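Local coordinates for endoglucanase A (Clostridium cellulolyticum, PDB 1EDG), which acts as an endo-1,4-beta-glucanase of glycoside hydrolase family 5, probably cutting internal beta-1,4 links of cellulose with its TIM-barrel catalytic domain, at residues Asp229-Asp234 with Val251-Tyr256; Thr286-Asn291 with Val303-Cys308; Lys295-Gly300 with Arg333-Ile338. All coordinates share one frame; numbering follows the deposited sequence.

All three contacts are buried and gather round strands six to eight of the TIM barrel. Contact 1 sets the short helix 228-232 on strand 249-254; contact 2 sets helix 279-297 on the next strand, 303-308; contact 3 ties the end of that same helix to the segment leading into strand 336-339. Contacts 1 and 2 are wholly apolar, as suits a barrel wall against its helical coat. Contact 3, where two helices terminate, adds a hydrogen bond. Strand pairing joins them, through Gly306 N to Val253 O and Ile305 N to Leu336 O, while contacts 2 and 3 also share helix 279-297.

Contact 1: Asp229-Asp234 with Val251-Tyr256; sequences DGATND and VSVHAY
In the beta-alpha-beta crossover that runs from strand 219-222 through helix 228-232 to strand 249-254, the methyl of Ala231 rests against Val251 and Val253. The CA atoms of Ala231 and Val251 stand 7.4 Å apart, and on the helix side a lone methyl fills the interval. Ala231 CB lies 3.7 Å from Val251 CG1 and, more loosely, 4.2 Å from Val253 CG1, so a single methyl meets one branch of each valine. The two valines present those branches by different rotations. In Val251 CG1 is anti to the backbone N (chi1 -178°), whereas in Val253 it stands beside the N, anti to the carbonyl carbon (chi1 -54°).

Residues alternate along the barrel strand: Val251 and Val253 both turn toward the helical layer, where Tyr296 and Ile292 of helix 279-297 also touch them, while Ser252 between them points away from it. The helix of this crossover is very short, and its end is closed by a side chain as well as by the backbone. Asn233, the first residue to leave helical geometry, folds its side chain back so that ND2 donates to Asp229 O at 2.9 Å, with an N-H...O angle of 161°. This bond lies in the carbonyl plane, on a lone pair, and close to the plane of the amide. The same oxygen accepts Asn233 N at 3.1 Å; together the two donors grip one carbonyl and help fix the rotation of the amide. Of the other carbonyls at this helix end, Ala231 O is bonded by the hydroxyl of Tyr296, and Thr232 O receives a weak bond from Lys295 NZ.

Contact 2: Thr286-Asn291 with Val303-Cys308; sequences TWFMDN and VIIGEC
Phe288 and Met289 of helix 279-297 meet strand 303-308 through one residue, Ile305, and the strand before and after it is engaged by other neighbours. Val303, at its start, packs on the same helix nearer its C-terminal end, against Ile292, Tyr296 and Thr297, and Ile304 packs on Ile250 of the adjoining strand. Ile305 then turns toward the helix. Its CG1 stands beside the backbone N (chi1 -67°) and the chain continues extended, thrusting CD1 outward to lie 3.9 Å from Phe288 CE2. The methyl arrives at the edge of the ring, near its plane, instead of over a face; the two side chains come from opposite directions.

The ring is steered there by a chi1 of 76°, which holds CG between the backbone N and the carbonyl carbon, a rotation uncommon within helices. Met289 follows with an outstretched chain: its CG lies 3.8 Å above one face of the Phe288 ring, toward the rim, and its CE ends 4.4 Å from Ile305 CD1. Farther along, Gly306 O accepts from Asn34 ND2, and Glu307 joins Arg79 in a salt bridge and is hydrogen-bonded to Tyr256; the position of Glu307 on strand seven is consistent with that of the family 5 nucleophile.

With no hydrogen bond between helix and strand, the contact itself depends on dispersion and fit, while the strand's polar groups find partners among neighbouring strands and side chains.

Contact 3: Lys295-Gly300 with Arg333-Ile338; sequences KYTSRG and RGILCI
Thr297 and Gly334 bring their CA atoms to 6.4 Å of each other at a place where two helices finish: a type I turn runs from Thr297 to Gly300, and both Gly300 and Gly334 have positive phi. The contact is carried by Thr297, whose two branches do different work. With chi1 at 62°, OG1 sits between the backbone N and the carbonyl carbon and donates to Arg333 O at 2.8 Å. The hydroxyl approaches in the carbonyl plane, at a C=O...O angle of 157°, so a buried threonine oxygen and a backbone carbonyl satisfy each other. The methyl CG2 meanwhile lies 4.1 Å from Ile335 CG1, the two side chains crossing at about a right angle. Ile335 is also packed on Ile305 and on Ile292, and so continues the apolar layer between barrel and helices.

Arg333 contributes its carbonyl here but sends its side chain off to both helices: NH1 bonds to Gln329 O of helix 316-332 and NH2 forms a salt bridge with Asp290 of helix 279-297. At the surface, Arg299 curls back to its own helix end: NH1 donates to Lys295 O at 2.9 Å, with the oxygen in the guanidinium plane and the donor almost in line with the C=O bond. A positive group beside these carbonyls would probably interact favourably with the helix end, though contact with a crystal neighbour may also influence its pose.

Gly300 and Gly334 are each the C-prime residue of a Schellman motif. In the first, Gly300 N bonds to Thr297 O and Ile301 N to Tyr296 O. Both caps lie where a helix hands over to the next barrel strand, at the N-terminal ends of the strands, the end of a TIM barrel remote from the active site.

Contact 1: Asp229-Asp234 with Val251-Tyr256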
loop_
_atom_site.group_PDB
_atom_site.type_symbol
_atom_site.label_atom_id
_atom_site.label_comp_id
_atom_site.label_asym_id
_atom_site.label_seq_id
_atom_site.Cartn_x
_atom_site.Cartn_y
_atom_site.Cartn_z
ATOM N N ASP A 229 -11.728 6.614 6.204
ATOM C CA ASP A 229 -13.137 6.497 6.582
ATOM C C ASP A 229 -13.685 5.098 6.328
ATOM O O ASP A 229 -14.571 4.637 7.046
ATOM C CB ASP A 229 -13.991 7.533 5.850
ATOM C CG ASP A 229 -13.806 8.940 6.399
ATOM O OD1 ASP A 229 -13.449 9.087 7.587
ATOM O OD2 ASP A 229 -14.027 9.906 5.642
ATOM N N GLY A 230 -13.165 4.422 5.308
ATOM C CA GLY A 230 -13.604 3.072 5.020
ATOM C C GLY A 230 -13.217 2.116 6.137
ATOM O O GLY A 230 -13.876 1.099 6.357
ATOM N N ALA A 231 -12.145 2.441 6.851
ATOM C CA ALA A 231 -11.678 1.592 7.938
ATOM C C ALA A 231 -12.207 2.006 9.311
ATOM O O ALA A 231 -12.302 1.175 10.216
ATOM C CB ALA A 231 -10.149 1.557 7.952
ATOM N N THR A 232 -12.543 3.282 9.475
ATOM C CA THR A 232 -13.024 3.760 10.764
ATOM C C THR A 232 -14.539 3.787 10.960
ATOM O O THR A 232 -15.005 3.886 12.098
ATOM C CB THR A 232 -12.433 5.146 11.111
ATOM O OG1 THR A 232 -12.782 6.092 10.095
ATOM C CG2 THR A 232 -10.914 5.062 11.232
ATOM N N ASN A 233 -15.306 3.700 9.875
ATOM C CA ASN A 233 -16.764 3.726 9.992
ATOM C C ASN A 233 -17.292 2.493 10.735
ATOM O O ASN A 233 -16.624 1.456 10.815
ATOM C CB ASN A 233 -17.445 3.882 8.620
ATOM C CG ASN A 233 -17.450 2.594 7.811
ATOM O OD1 ASN A 233 -18.273 1.705 8.041
ATOM N ND2 ASN A 233 -16.536 2.489 6.852
ATOM N N ASP A 234 -18.507 2.611 11.258
ATOM C CA ASP A 234 -19.130 1.540 12.024
ATOM C C ASP A 234 -19.422 0.250 11.271
ATOM O O ASP A 234 -19.523 -0.806 11.889
ATOM C CB ASP A 234 -20.407 2.055 12.696
ATOM C CG ASP A 234 -20.139 3.210 13.653
ATOM O OD1 ASP A 234 -19.163 3.131 14.436
ATOM O OD2 ASP A 234 -20.906 4.196 13.614
ATOM N N VAL A 251 -4.689 -3.281 9.592
ATOM C CA VAL A 251 -5.603 -2.453 8.813
ATOM C C VAL A 251 -4.786 -1.691 7.763
ATOM O O VAL A 251 -3.733 -1.121 8.076
ATOM C CB VAL A 251 -6.340 -1.428 9.710
ATOM C CG1 VAL A 251 -7.319 -0.606 8.889
ATOM C CG2 VAL A 251 -7.049 -2.147 10.847
ATOM N N SER A 252 -5.285 -1.663 6.533
ATOM C CA SER A 252 -4.616 -0.979 5.439
ATOM C C SER A 252 -5.356 0.291 5.029
ATOM O O SER A 252 -6.573 0.265 4.828
ATOM C CB SER A 252 -4.532 -1.922 4.235
ATOM O OG SER A 252 -4.033 -1.249 3.090
ATOM N N VAL A 253 -4.643 1.411 4.948
ATOM C CA VAL A 253 -5.249 2.664 4.511
ATOM C C VAL A 253 -4.316 3.355 3.528
ATOM O O VAL A 253 -3.096 3.163 3.578
ATOM C CB VAL A 253 -5.565 3.663 5.673
ATOM C CG1 VAL A 253 -6.420 2.999 6.752
ATOM C CG2 VAL A 253 -4.300 4.230 6.256
ATOM N N HIS A 254 -4.894 4.103 2.594
ATOM C CA HIS A 254 -4.120 4.859 1.612
ATOM C C HIS A 254 -4.584 6.280 1.843
ATOM O O HIS A 254 -5.782 6.518 2.004
ATOM C CB HIS A 254 -4.430 4.414 0.175
ATOM C CG HIS A 254 -3.968 3.022 -0.141
ATOM N ND1 HIS A 254 -4.269 2.390 -1.326
ATOM C CD2 HIS A 254 -3.228 2.142 0.574
ATOM C CE1 HIS A 254 -3.739 1.179 -1.331
ATOM N NE2 HIS A 254 -3.100 1.004 -0.191
ATOM N N ALA A 255 -3.660 7.232 1.894
ATOM C CA ALA A 255 -4.079 8.596 2.152
ATOM C C ALA A 255 -3.218 9.680 1.541
ATOM O O ALA A 255 -2.243 10.127 2.141
ATOM C CB ALA A 255 -4.211 8.814 3.653
ATOM N N TYR A 256 -3.597 10.118 0.347
ATOM C CA TYR A 256 -2.897 11.194 -0.338
ATOM C C TYR A 256 -3.692 12.438 0.061
ATOM O O TYR A 256 -4.470 12.967 -0.729
ATOM C CB TYR A 256 -2.965 10.983 -1.854
ATOM C CG TYR A 256 -2.293 9.718 -2.349
ATOM C CD1 TYR A 256 -0.959 9.726 -2.741
ATOM C CD2 TYR A 256 -3.013 8.525 -2.490
ATOM C CE1 TYR A 256 -0.355 8.583 -3.274
ATOM C CE2 TYR A 256 -2.418 7.376 -3.018
ATOM C CZ TYR A 256 -1.091 7.413 -3.414
ATOM O OH TYR A 256 -0.506 6.309 -3.991
#

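Contact 2: Thr286-Asn291 with Val303-Cys308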
loop_
_atom_site.group_PDB
_atom_site.type_symbol
_atom_site.label_atom_id
_atom_site.label_comp_id
_atom_site.label_asym_id
_atom_site.label_seq_id
_atom_site.Cartn_x
_atom_site.Cartn_y
_atom_site.Cartn_z
ATOM N N THR A 286 -3.270 15.677 9.746
ATOM C CA THR A 286 -3.541 14.989 11.006
ATOM C C THR A 286 -4.963 14.485 11.295
ATOM O O THR A 286 -5.125 13.540 12.070
ATOM C CB THR A 286 -3.064 15.841 12.207
ATOM O OG1 THR A 286 -3.754 17.098 12.210
ATOM C CG2 THR A 286 -1.556 16.083 12.127
ATOM N N TRP A 287 -5.983 15.068 10.668
ATOM C CA TRP A 287 -7.358 14.646 10.949
ATOM C C TRP A 287 -7.574 13.139 10.847
ATOM O O TRP A 287 -8.048 12.509 11.798
ATOM C CB TRP A 287 -8.378 15.398 10.076
ATOM C CG TRP A 287 -8.513 14.871 8.672
ATOM C CD1 TRP A 287 -7.782 15.249 7.582
ATOM C CD2 TRP A 287 -9.395 13.825 8.224
ATOM N NE1 TRP A 287 -8.143 14.498 6.487
ATOM C CE2 TRP A 287 -9.130 13.617 6.851
ATOM C CE3 TRP A 287 -10.375 13.040 8.851
ATOM C CZ2 TRP A 287 -9.810 12.651 6.089
ATOM C CZ3 TRP A 287 -11.051 12.078 8.095
ATOM C CH2 TRP A 287 -10.763 11.894 6.728
ATOM N N PHE A 288 -7.169 12.542 9.730
ATOM C CA PHE A 288 -7.369 11.109 9.560
ATOM C C PHE A 288 -6.447 10.284 10.446
ATOM O O PHE A 288 -6.806 9.177 10.865
ATOM C CB PHE A 288 -7.271 10.693 8.081
ATOM C CG PHE A 288 -5.868 10.635 7.542
ATOM C CD1 PHE A 288 -5.264 11.768 7.008
ATOM C CD2 PHE A 288 -5.150 9.441 7.571
ATOM C CE1 PHE A 288 -3.962 11.713 6.514
ATOM C CE2 PHE A 288 -3.853 9.379 7.083
ATOM C CZ PHE A 288 -3.259 10.521 6.553
ATOM N N MET A 289 -5.271 10.827 10.756
ATOM C CA MET A 289 -4.325 10.128 11.616
ATOM C C MET A 289 -4.872 10.029 13.034
ATOM O O MET A 289 -4.679 9.015 13.703
ATOM C CB MET A 289 -2.964 10.821 11.611
ATOM C CG MET A 289 -2.300 10.783 10.259
ATOM S SD MET A 289 -0.586 11.260 10.328
ATOM C CE MET A 289 -0.127 11.178 8.548
ATOM N N ASP A 290 -5.556 11.077 13.488
ATOM C CA ASP A 290 -6.148 11.074 14.823
ATOM C C ASP A 290 -7.271 10.042 14.879
ATOM O O ASP A 290 -7.415 9.326 15.871
ATOM C CB ASP A 290 -6.668 12.461 15.202
ATOM C CG ASP A 290 -5.554 13.409 15.623
ATOM O OD1 ASP A 290 -4.505 12.937 16.105
ATOM O OD2 ASP A 290 -5.733 14.633 15.472
ATOM N N ASN A 291 -8.048 9.947 13.804
ATOM C CA ASN A 291 -9.128 8.959 13.734
ATOM C C ASN A 291 -8.533 7.559 13.848
ATOM O O ASN A 291 -9.042 6.710 14.585
ATOM C CB ASN A 291 -9.890 9.074 12.409
ATOM C CG ASN A 291 -10.765 10.303 12.346
ATOM O OD1 ASN A 291 -10.951 10.993 13.353
ATOM N ND2 ASN A 291 -11.303 10.590 11.168
ATOM N N VAL A 303 -1.784 -0.578 12.071
ATOM C CA VAL A 303 -2.294 0.078 10.869
ATOM C C VAL A 303 -1.096 0.500 10.003
ATOM O O VAL A 303 -0.067 0.963 10.517
ATOM C CB VAL A 303 -3.119 1.347 11.206
ATOM C CG1 VAL A 303 -3.637 1.995 9.917
ATOM C CG2 VAL A 303 -4.292 1.008 12.124
ATOM N N ILE A 304 -1.227 0.312 8.694
ATOM C CA ILE A 304 -0.174 0.682 7.758
ATOM C C ILE A 304 -0.752 1.575 6.666
ATOM O O ILE A 304 -1.807 1.268 6.103
ATOM C CB ILE A 304 0.465 -0.576 7.079
ATOM C CG1 ILE A 304 1.328 -1.359 8.071
ATOM C CG2 ILE A 304 1.297 -0.170 5.863
ATOM C CD1 ILE A 304 1.899 -2.645 7.496
ATOM N N ILE A 305 -0.124 2.728 6.446
ATOM C CA ILE A 305 -0.532 3.620 5.362
ATOM C C ILE A 305 0.296 3.063 4.190
ATOM O O ILE A 305 1.489 3.369 4.047
ATOM C CB ILE A 305 -0.176 5.106 5.650
ATOM C CG1 ILE A 305 -1.015 5.630 6.826
ATOM C CG2 ILE A 305 -0.433 5.967 4.410
ATOM C CD1 ILE A 305 -0.682 7.046 7.261
ATOM N N GLY A 306 -0.327 2.158 3.427
ATOM C CA GLY A 306 0.337 1.503 2.316
ATOM C C GLY A 306 0.692 2.368 1.125
ATOM O O GLY A 306 1.471 1.941 0.271
ATOM N N GLU A 307 0.082 3.544 1.033
ATOM C CA GLU A 307 0.362 4.471 -0.063
ATOM C C GLU A 307 0.222 5.919 0.394
ATOM O O GLU A 307 -0.770 6.287 1.036
ATOM C CB GLU A 307 -0.579 4.249 -1.261
ATOM C CG GLU A 307 -0.394 2.941 -2.007
ATOM C CD GLU A 307 -1.232 2.859 -3.283
ATOM O OE1 GLU A 307 -1.603 3.907 -3.851
ATOM O OE2 GLU A 307 -1.508 1.733 -3.724
ATOM N N CYS A 308 1.242 6.715 0.084
ATOM C CA CYS A 308 1.257 8.144 0.387
ATOM C C CYS A 308 2.278 8.803 -0.548
ATOM O O CYS A 308 3.022 8.108 -1.250
ATOM C CB CYS A 308 1.595 8.410 1.863
ATOM S SG CYS A 308 3.236 7.895 2.390
#

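Contact 3: Lys295-Gly300 with Arg333-Ile338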
loop_
_atom_site.group_PDB
_atom_site.type_symbol
_atom_site.label_atom_id
_atom_site.label_comp_id
_atom_site.label_asym_id
_atom_site.label_seq_id
_atom_site.Cartn_x
_atom_site.Cartn_y
_atom_site.Cartn_z
ATOM N N LYS A 295 -9.146 4.991 17.034
ATOM C CA LYS A 295 -9.838 3.752 16.737
ATOM C C LYS A 295 -8.970 2.500 16.781
ATOM O O LYS A 295 -9.432 1.433 17.195
ATOM C CB LYS A 295 -10.524 3.873 15.370
ATOM C CG LYS A 295 -11.376 2.683 14.965
ATOM C CD LYS A 295 -12.508 2.454 15.947
ATOM C CE LYS A 295 -13.396 1.287 15.521
ATOM N NZ LYS A 295 -14.157 1.581 14.264
ATOM N N TYR A 296 -7.703 2.625 16.405
ATOM C CA TYR A 296 -6.843 1.453 16.343
ATOM C C TYR A 296 -5.512 1.438 17.077
ATOM O O TYR A 296 -5.329 0.645 18.006
ATOM C CB TYR A 296 -6.580 1.068 14.879
ATOM C CG TYR A 296 -7.812 0.650 14.103
ATOM C CD1 TYR A 296 -8.498 -0.518 14.433
ATOM C CD2 TYR A 296 -8.298 1.425 13.046
ATOM C CE1 TYR A 296 -9.636 -0.908 13.739
ATOM C CE2 TYR A 296 -9.445 1.041 12.336
ATOM C CZ TYR A 296 -10.105 -0.129 12.696
ATOM O OH TYR A 296 -11.233 -0.541 12.032
ATOM N N THR A 297 -4.566 2.272 16.649
ATOM C CA THR A 297 -3.233 2.233 17.249
ATOM C C THR A 297 -3.132 2.503 18.751
ATOM O O THR A 297 -2.335 1.859 19.434
ATOM C CB THR A 297 -2.195 3.047 16.436
ATOM O OG1 THR A 297 -2.577 4.423 16.393
ATOM C CG2 THR A 297 -2.113 2.514 15.007
ATOM N N SER A 298 -3.975 3.389 19.277
ATOM C CA SER A 298 -3.952 3.671 20.717
ATOM C C SER A 298 -4.344 2.407 21.490
ATOM O O SER A 298 -3.974 2.236 22.659
ATOM C CB SER A 298 -4.911 4.812 21.077
ATOM O OG SER A 298 -6.260 4.452 20.827
ATOM N N ARG A 299 -5.091 1.530 20.818
ATOM C CA ARG A 299 -5.556 0.280 21.392
ATOM C C ARG A 299 -4.668 -0.898 21.019
ATOM O O ARG A 299 -5.026 -2.053 21.282
ATOM C CB ARG A 299 -6.989 -0.005 20.936
ATOM C CG ARG A 299 -8.002 1.056 21.315
ATOM C CD ARG A 299 -9.339 0.785 20.634
ATOM N NE ARG A 299 -9.796 -0.588 20.852
ATOM C CZ ARG A 299 -10.182 -1.414 19.885
ATOM N NH1 ARG A 299 -10.174 -1.015 18.618
ATOM N NH2 ARG A 299 -10.565 -2.646 20.179
ATOM N N GLY A 300 -3.545 -0.631 20.353
ATOM C CA GLY A 300 -2.642 -1.716 20.001
ATOM C C GLY A 300 -2.941 -2.556 18.767
ATOM O O GLY A 300 -2.418 -3.672 18.646
ATOM N N ARG A 333 2.040 8.355 16.174
ATOM C CA ARG A 333 0.838 7.567 16.437
ATOM C C ARG A 333 1.039 6.076 16.134
ATOM O O ARG A 333 0.068 5.316 16.029
ATOM C CB ARG A 333 -0.342 8.131 15.637
ATOM C CG ARG A 333 -0.736 9.556 16.036
ATOM C CD ARG A 333 -1.536 10.211 14.924
ATOM N NE ARG A 333 -2.000 11.562 15.240
ATOM C CZ ARG A 333 -1.245 12.658 15.193
ATOM N NH1 ARG A 333 0.034 12.576 14.844
ATOM N NH2 ARG A 333 -1.773 13.843 15.485
ATOM N N GLY A 334 2.303 5.671 16.004
ATOM C CA GLY A 334 2.658 4.281 15.749
ATOM C C GLY A 334 2.303 3.733 14.376
ATOM O O GLY A 334 2.288 2.515 14.188
ATOM N N ILE A 335 2.093 4.619 13.406
ATOM C CA ILE A 335 1.705 4.219 12.052
ATOM C C ILE A 335 2.865 4.209 11.047
ATOM O O ILE A 335 3.634 5.174 10.970
ATOM C CB ILE A 335 0.621 5.182 11.507
ATOM C CG1 ILE A 335 -0.559 5.292 12.485
ATOM C CG2 ILE A 335 0.148 4.730 10.131
ATOM C CD1 ILE A 335 -1.476 6.479 12.212
ATOM N N LEU A 336 2.959 3.138 10.261
ATOM C CA LEU A 336 3.992 3.008 9.226
ATOM C C LEU A 336 3.531 3.712 7.949
ATOM O O LEU A 336 2.336 3.733 7.659
ATOM C CB LEU A 336 4.237 1.531 8.881
ATOM C CG LEU A 336 5.259 1.284 7.760
ATOM C CD1 LEU A 336 6.639 1.514 8.317
ATOM C CD2 LEU A 336 5.147 -0.117 7.206
ATOM N N CYS A 337 4.481 4.271 7.198
ATOM C CA CYS A 337 4.209 4.944 5.924
ATOM C C CYS A 337 4.952 4.233 4.790
ATOM O O CYS A 337 6.095 3.808 4.969
ATOM C CB CYS A 337 4.691 6.391 5.967
ATOM S SG CYS A 337 3.725 7.454 7.026
ATOM N N ILE A 338 4.300 4.081 3.638
ATOM C CA ILE A 338 4.924 3.447 2.473
ATOM C C ILE A 338 4.717 4.396 1.290
ATOM O O ILE A 338 3.587 4.713 0.920
ATOM C CB ILE A 338 4.316 2.052 2.164
ATOM C CG1 ILE A 338 4.443 1.127 3.388
ATOM C CG2 ILE A 338 5.043 1.408 0.979
ATOM C CD1 ILE A 338 3.930 -0.288 3.157
#